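Local atomic coordinates of extracellular solute-binding protein family 1 (Alicyclobacillus acidocaldarius subsp. acidocaldarius, PDB entry 4OVJ), a protein that probably binds a solute outside the cell and delivers it to a membrane transporter, as extracellular solute-binding proteins of family 1 do. Residues D20-W32 with Y306-L318. Residues are numbered along the deposited sequence; the frame is centred on the assembly and turned at random.
Sequences DSKPVVTLTFGFW and YPQQAELFVNFLL
Helix 307-319 packing on strand 25-31 illustrates the alpha/beta layering in a lobe of the periplasmic-binding-protein fold: Val25, Leu27 and Phe29 meet Tyr306, Gln309, Ala310, Phe313 and Leu317, and the axes of strand 25-31 and helix segment 307-318 cross at -56°. At the buried end the edge of Phe313 meets one face of Phe29 in a T-shaped stack, centroids 5.1 Å apart and planes at 75°; Phe31 lies over the opposite face. With CG anti to the backbone N (chi1 173°), the Phe29 ring offers that face to the Phe313 edge. Leu27 spreads its two methyls over the first two turns, CD2 lying 3.7 Å from Tyr306 CB and CD1 4.0 Å from Phe313 CB. Val25 CB sits almost centrally over the Tyr306 ring, 3.9 Å from its centroid, in a CH-pi contact, while its CG2 touches Gln309 CG at 3.7 Å. A water joins Tyr306 OH to Thr26 N; an alanine in place of Tyr306 would probably uncover Val25 and leave this water without its hydroxyl partner. The chemistry thus grades from ring and aliphatic packing inside to water-mediated links near the N-terminal end of the strand.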
loop_
_atom_site.group_PDB
_atom_site.type_symbol
_atom_site.label_atom_id
_atom_site.label_comp_id
_atom_site.label_asym_id
_atom_site.label_seq_id
_atom_site.Cartn_x
_atom_site.Cartn_y
_atom_site.Cartn_z
ATOM N N ASP A 20 -12.463 -24.488 21.775
ATOM C CA ASP A 20 -13.942 -24.425 21.576
ATOM C C ASP A 20 -14.561 -25.825 21.467
ATOM O O ASP A 20 -13.963 -26.737 20.879
ATOM C CB ASP A 20 -14.260 -23.564 20.346
ATOM C CG ASP A 20 -15.711 -23.640 19.938
ATOM O OD1 ASP A 20 -16.174 -24.761 19.601
ATOM O OD2 ASP A 20 -16.376 -22.573 19.937
ATOM N N SER A 21 -15.763 -25.975 22.036
ATOM C CA SER A 21 -16.479 -27.250 22.083
ATOM C C SER A 21 -17.944 -27.107 21.639
ATOM O O SER A 21 -18.874 -27.396 22.406
ATOM C CB SER A 21 -16.443 -27.774 23.505
ATOM O OG SER A 21 -17.047 -26.824 24.373
ATOM N N LYS A 22 -18.138 -26.638 20.411
ATOM C CA LYS A 22 -19.446 -26.643 19.767
ATOM C C LYS A 22 -19.471 -27.730 18.707
ATOM O O LYS A 22 -18.422 -28.195 18.293
ATOM C CB LYS A 22 -19.708 -25.307 19.090
ATOM C CG LYS A 22 -20.005 -24.193 20.069
ATOM C CD LYS A 22 -20.278 -22.919 19.305
ATOM C CE LYS A 22 -19.639 -21.736 19.995
ATOM N NZ LYS A 22 -19.715 -20.538 19.126
ATOM N N PRO A 23 -20.674 -28.121 18.254
ATOM C CA PRO A 23 -20.761 -29.110 17.194
ATOM C C PRO A 23 -20.017 -28.678 15.927
ATOM O O PRO A 23 -19.917 -27.482 15.620
ATOM C CB PRO A 23 -22.263 -29.226 16.921
ATOM C CG PRO A 23 -22.925 -28.696 18.133
ATOM C CD PRO A 23 -22.001 -27.688 18.724
ATOM N N VAL A 24 -19.509 -29.674 15.213
ATOM C CA VAL A 24 -18.734 -29.463 14.028
ATOM C C VAL A 24 -19.538 -28.736 12.946
ATOM O O VAL A 24 -20.732 -28.987 12.751
ATOM C CB VAL A 24 -18.149 -30.793 13.508
ATOM C CG1 VAL A 24 -19.247 -31.785 13.169
ATOM C CG2 VAL A 24 -17.256 -30.551 12.305
ATOM N N VAL A 25 -18.876 -27.781 12.295
ATOM C CA VAL A 25 -19.459 -27.053 11.166
ATOM C C VAL A 25 -18.410 -26.922 10.088
ATOM O O VAL A 25 -17.221 -27.100 10.351
ATOM C CB VAL A 25 -19.966 -25.636 11.560
ATOM C CG1 VAL A 25 -20.932 -25.703 12.737
ATOM C CG2 VAL A 25 -18.817 -24.687 11.849
ATOM N N THR A 26 -18.862 -26.603 8.881
ATOM C CA THR A 26 -17.997 -26.309 7.753
ATOM C C THR A 26 -18.236 -24.886 7.253
ATOM O O THR A 26 -19.387 -24.470 7.044
ATOM C CB THR A 26 -18.248 -27.287 6.600
ATOM O OG1 THR A 26 -17.965 -28.611 7.046
ATOM C CG2 THR A 26 -17.373 -26.958 5.384
ATOM N N LEU A 27 -17.139 -24.156 7.070
ATOM C CA LEU A 27 -17.150 -22.826 6.468
ATOM C C LEU A 27 -16.544 -22.909 5.090
ATOM O O LEU A 27 -15.490 -23.527 4.923
ATOM C CB LEU A 27 -16.288 -21.850 7.270
ATOM C CG LEU A 27 -16.658 -21.630 8.730
ATOM C CD1 LEU A 27 -15.559 -20.875 9.456
ATOM C CD2 LEU A 27 -17.959 -20.859 8.820
ATOM N N THR A 28 -17.171 -22.269 4.108
ATOM C CA THR A 28 -16.546 -22.093 2.787
ATOM C C THR A 28 -15.744 -20.786 2.771
ATOM O O THR A 28 -16.117 -19.819 3.424
ATOM C CB THR A 28 -17.603 -22.055 1.674
ATOM O OG1 THR A 28 -18.644 -21.158 2.052
ATOM C CG2 THR A 28 -18.171 -23.451 1.449
ATOM N N PHE A 29 -14.640 -20.777 2.029
ATOM C CA PHE A 29 -13.673 -19.687 2.045
ATOM C C PHE A 29 -13.198 -19.422 0.629
ATOM O O PHE A 29 -12.442 -20.214 0.066
ATOM C CB PHE A 29 -12.500 -20.069 2.942
ATOM C CG PHE A 29 -11.333 -19.096 2.932
ATOM C CD1 PHE A 29 -11.504 -17.736 2.731
ATOM C CD2 PHE A 29 -10.055 -19.563 3.212
ATOM C CE1 PHE A 29 -10.428 -16.862 2.775
ATOM C CE2 PHE A 29 -8.983 -18.700 3.247
ATOM C CZ PHE A 29 -9.163 -17.348 3.038
ATOM N N GLY A 30 -13.666 -18.310 0.062
ATOM C CA GLY A 30 -13.285 -17.895 -1.277
ATOM C C GLY A 30 -12.121 -16.913 -1.238
ATOM O O GLY A 30 -12.082 -16.017 -0.409
ATOM N N PHE A 31 -11.166 -17.092 -2.142
ATOM C CA PHE A 31 -10.060 -16.151 -2.264
ATOM C C PHE A 31 -9.465 -16.222 -3.658
ATOM O O PHE A 31 -9.739 -17.161 -4.400
ATOM C CB PHE A 31 -9.004 -16.388 -1.170
ATOM C CG PHE A 31 -8.333 -17.713 -1.257
ATOM C CD1 PHE A 31 -8.932 -18.847 -0.717
ATOM C CD2 PHE A 31 -7.094 -17.831 -1.871
ATOM C CE1 PHE A 31 -8.305 -20.081 -0.795
ATOM C CE2 PHE A 31 -6.467 -19.063 -1.951
ATOM C CZ PHE A 31 -7.075 -20.184 -1.421
ATOM N N TRP A 32 -8.709 -15.192 -4.020
ATOM C CA TRP A 32 -8.009 -15.130 -5.296
ATOM C C TRP A 32 -6.519 -15.100 -5.038
ATOM O O TRP A 32 -6.066 -14.861 -3.917
ATOM C CB TRP A 32 -8.405 -13.886 -6.104
ATOM C CG TRP A 32 -7.730 -12.587 -5.670
ATOM C CD1 TRP A 32 -6.506 -12.131 -6.067
ATOM C CD2 TRP A 32 -8.246 -11.599 -4.770
ATOM N NE1 TRP A 32 -6.221 -10.935 -5.467
ATOM C CE2 TRP A 32 -7.273 -10.575 -4.671
ATOM C CE3 TRP A 32 -9.438 -11.470 -4.050
ATOM C CZ2 TRP A 32 -7.451 -9.439 -3.872
ATOM C CZ3 TRP A 32 -9.618 -10.341 -3.244
ATOM C CH2 TRP A 32 -8.623 -9.340 -3.159
ATOM N N TYR A 306 -23.014 -19.518 10.213
ATOM C CA TYR A 306 -22.019 -19.746 11.263
ATOM C C TYR A 306 -21.178 -18.507 11.551
ATOM O O TYR A 306 -19.942 -18.551 11.468
ATOM C CB TYR A 306 -21.116 -20.899 10.838
ATOM C CG TYR A 306 -21.887 -22.121 10.423
ATOM C CD1 TYR A 306 -22.757 -22.746 11.311
ATOM C CD2 TYR A 306 -21.769 -22.637 9.135
ATOM C CE1 TYR A 306 -23.471 -23.872 10.934
ATOM C CE2 TYR A 306 -22.480 -23.756 8.746
ATOM C CZ TYR A 306 -23.330 -24.363 9.650
ATOM O OH TYR A 306 -24.024 -25.467 9.262
ATOM N N PRO A 307 -21.833 -17.403 11.930
ATOM C CA PRO A 307 -21.055 -16.187 12.155
ATOM C C PRO A 307 -19.998 -16.284 13.264
ATOM O O PRO A 307 -18.937 -15.681 13.123
ATOM C CB PRO A 307 -22.120 -15.132 12.473
ATOM C CG PRO A 307 -23.293 -15.903 12.981
ATOM C CD PRO A 307 -23.270 -17.204 12.231
ATOM N N GLN A 308 -20.263 -17.032 14.331
ATOM C CA GLN A 308 -19.293 -17.156 15.413
ATOM C C GLN A 308 -18.030 -17.873 14.938
ATOM O O GLN A 308 -16.913 -17.432 15.215
ATOM C CB GLN A 308 -19.913 -17.867 16.616
ATOM C CG GLN A 308 -21.177 -17.182 17.123
ATOM C CD GLN A 308 -21.961 -18.036 18.099
ATOM O OE1 GLN A 308 -21.539 -18.244 19.237
ATOM N NE2 GLN A 308 -23.111 -18.533 17.660
ATOM N N GLN A 309 -18.205 -18.961 14.199
ATOM C CA GLN A 309 -17.059 -19.710 13.670
ATOM C C GLN A 309 -16.347 -18.903 12.569
ATOM O O GLN A 309 -15.128 -18.952 12.449
ATOM C CB GLN A 309 -17.494 -21.072 13.159
ATOM C CG GLN A 309 -17.971 -22.030 14.247
ATOM C CD GLN A 309 -19.464 -21.957 14.529
ATOM O OE1 GLN A 309 -20.150 -20.996 14.167
ATOM N NE2 GLN A 309 -19.984 -23.008 15.162
ATOM N N ALA A 310 -17.112 -18.148 11.782
ATOM C CA ALA A 310 -16.530 -17.302 10.730
ATOM C C ALA A 310 -15.624 -16.231 11.351
ATOM O O ALA A 310 -14.508 -15.996 10.871
ATOM C CB ALA A 310 -17.617 -16.661 9.883
ATOM N N GLU A 311 -16.099 -15.609 12.429
ATOM C CA GLU A 311 -15.309 -14.624 13.156
ATOM C C GLU A 311 -14.035 -15.264 13.722
ATOM O O GLU A 311 -12.967 -14.680 13.647
ATOM C CB GLU A 311 -16.104 -13.996 14.305
ATOM C CG GLU A 311 -17.266 -13.095 13.915
ATOM C CD GLU A 311 -18.085 -12.659 15.142
ATOM O OE1 GLU A 311 -17.565 -12.667 16.292
ATOM O OE2 GLU A 311 -19.259 -12.295 14.972
ATOM N N LEU A 312 -14.165 -16.456 14.285
ATOM C CA LEU A 312 -13.016 -17.175 14.825
ATOM C C LEU A 312 -11.970 -17.464 13.734
ATOM O O LEU A 312 -10.765 -17.331 13.962
ATOM C CB LEU A 312 -13.508 -18.453 15.492
ATOM C CG LEU A 312 -12.525 -19.285 16.299
ATOM C CD1 LEU A 312 -13.281 -20.303 17.137
ATOM C CD2 LEU A 312 -11.574 -19.944 15.328
ATOM N N PHE A 313 -12.429 -17.823 12.540
ATOM C CA PHE A 313 -11.529 -18.067 11.415
ATOM C C PHE A 313 -10.819 -16.784 10.966
ATOM O O PHE A 313 -9.605 -16.757 10.793
ATOM C CB PHE A 313 -12.286 -18.704 10.252
ATOM C CG PHE A 313 -11.429 -18.996 9.061
ATOM C CD1 PHE A 313 -10.384 -19.908 9.139
ATOM C CD2 PHE A 313 -11.666 -18.373 7.861
ATOM C CE1 PHE A 313 -9.600 -20.172 8.029
ATOM C CE2 PHE A 313 -10.889 -18.627 6.750
ATOM C CZ PHE A 313 -9.859 -19.539 6.826
ATOM N N VAL A 314 -11.580 -15.713 10.791
ATOM C CA VAL A 314 -10.989 -14.438 10.416
ATOM C C VAL A 314 -9.994 -13.970 11.482
ATOM O O VAL A 314 -8.896 -13.514 11.160
ATOM C CB VAL A 314 -12.078 -13.381 10.126
ATOM C CG1 VAL A 314 -11.480 -11.994 9.990
ATOM C CG2 VAL A 314 -12.810 -13.758 8.846
ATOM N N ASN A 315 -10.353 -14.124 12.743
ATOM C CA ASN A 315 -9.462 -13.733 13.809
ATOM C C ASN A 315 -8.155 -14.506 13.794
ATOM O O ASN A 315 -7.098 -13.929 14.060
ATOM C CB ASN A 315 -10.116 -13.913 15.171
ATOM C CG ASN A 315 -9.273 -13.327 16.267
ATOM O OD1 ASN A 315 -9.027 -12.116 16.295
ATOM N ND2 ASN A 315 -8.779 -14.184 17.157
ATOM N N PHE A 316 -8.245 -15.801 13.492
ATOM C CA PHE A 316 -7.078 -16.668 13.346
ATOM C C PHE A 316 -6.156 -16.164 12.231
ATOM O O PHE A 316 -4.946 -16.007 12.427
ATOM C CB PHE A 316 -7.508 -18.112 13.066
ATOM C CG PHE A 316 -6.359 -19.070 12.911
ATOM C CD1 PHE A 316 -5.833 -19.716 14.029
ATOM C CD2 PHE A 316 -5.827 -19.354 11.656
ATOM C CE1 PHE A 316 -4.790 -20.611 13.892
ATOM C CE2 PHE A 316 -4.778 -20.254 11.517
ATOM C CZ PHE A 316 -4.262 -20.871 12.640
ATOM N N LEU A 317 -6.725 -15.874 11.071
ATOM C CA LEU A 317 -5.940 -15.359 9.955
ATOM C C LEU A 317 -5.259 -14.042 10.296
ATOM O O LEU A 317 -4.133 -13.812 9.898
ATOM C CB LEU A 317 -6.797 -15.171 8.704
ATOM C CG LEU A 317 -7.375 -16.450 8.107
ATOM C CD1 LEU A 317 -8.271 -16.081 6.937
ATOM C CD2 LEU A 317 -6.287 -17.439 7.714
ATOM N N LEU A 318 -5.948 -13.194 11.044
ATOM C CA LEU A 318 -5.414 -11.898 11.417
ATOM C C LEU A 318 -4.353 -11.965 12.491
ATOM O O LEU A 318 -3.359 -11.263 12.402
ATOM C CB LEU A 318 -6.533 -10.962 11.891
ATOM C CG LEU A 318 -7.558 -10.533 10.841
ATOM C CD1 LEU A 318 -8.756 -9.911 11.543
ATOM C CD2 LEU A 318 -6.957 -9.551 9.853
HETATM O O HOH W 1 -17.935 -25.635 15.348
HETATM O O HOH W 2 -21.702 -27.270 8.554
#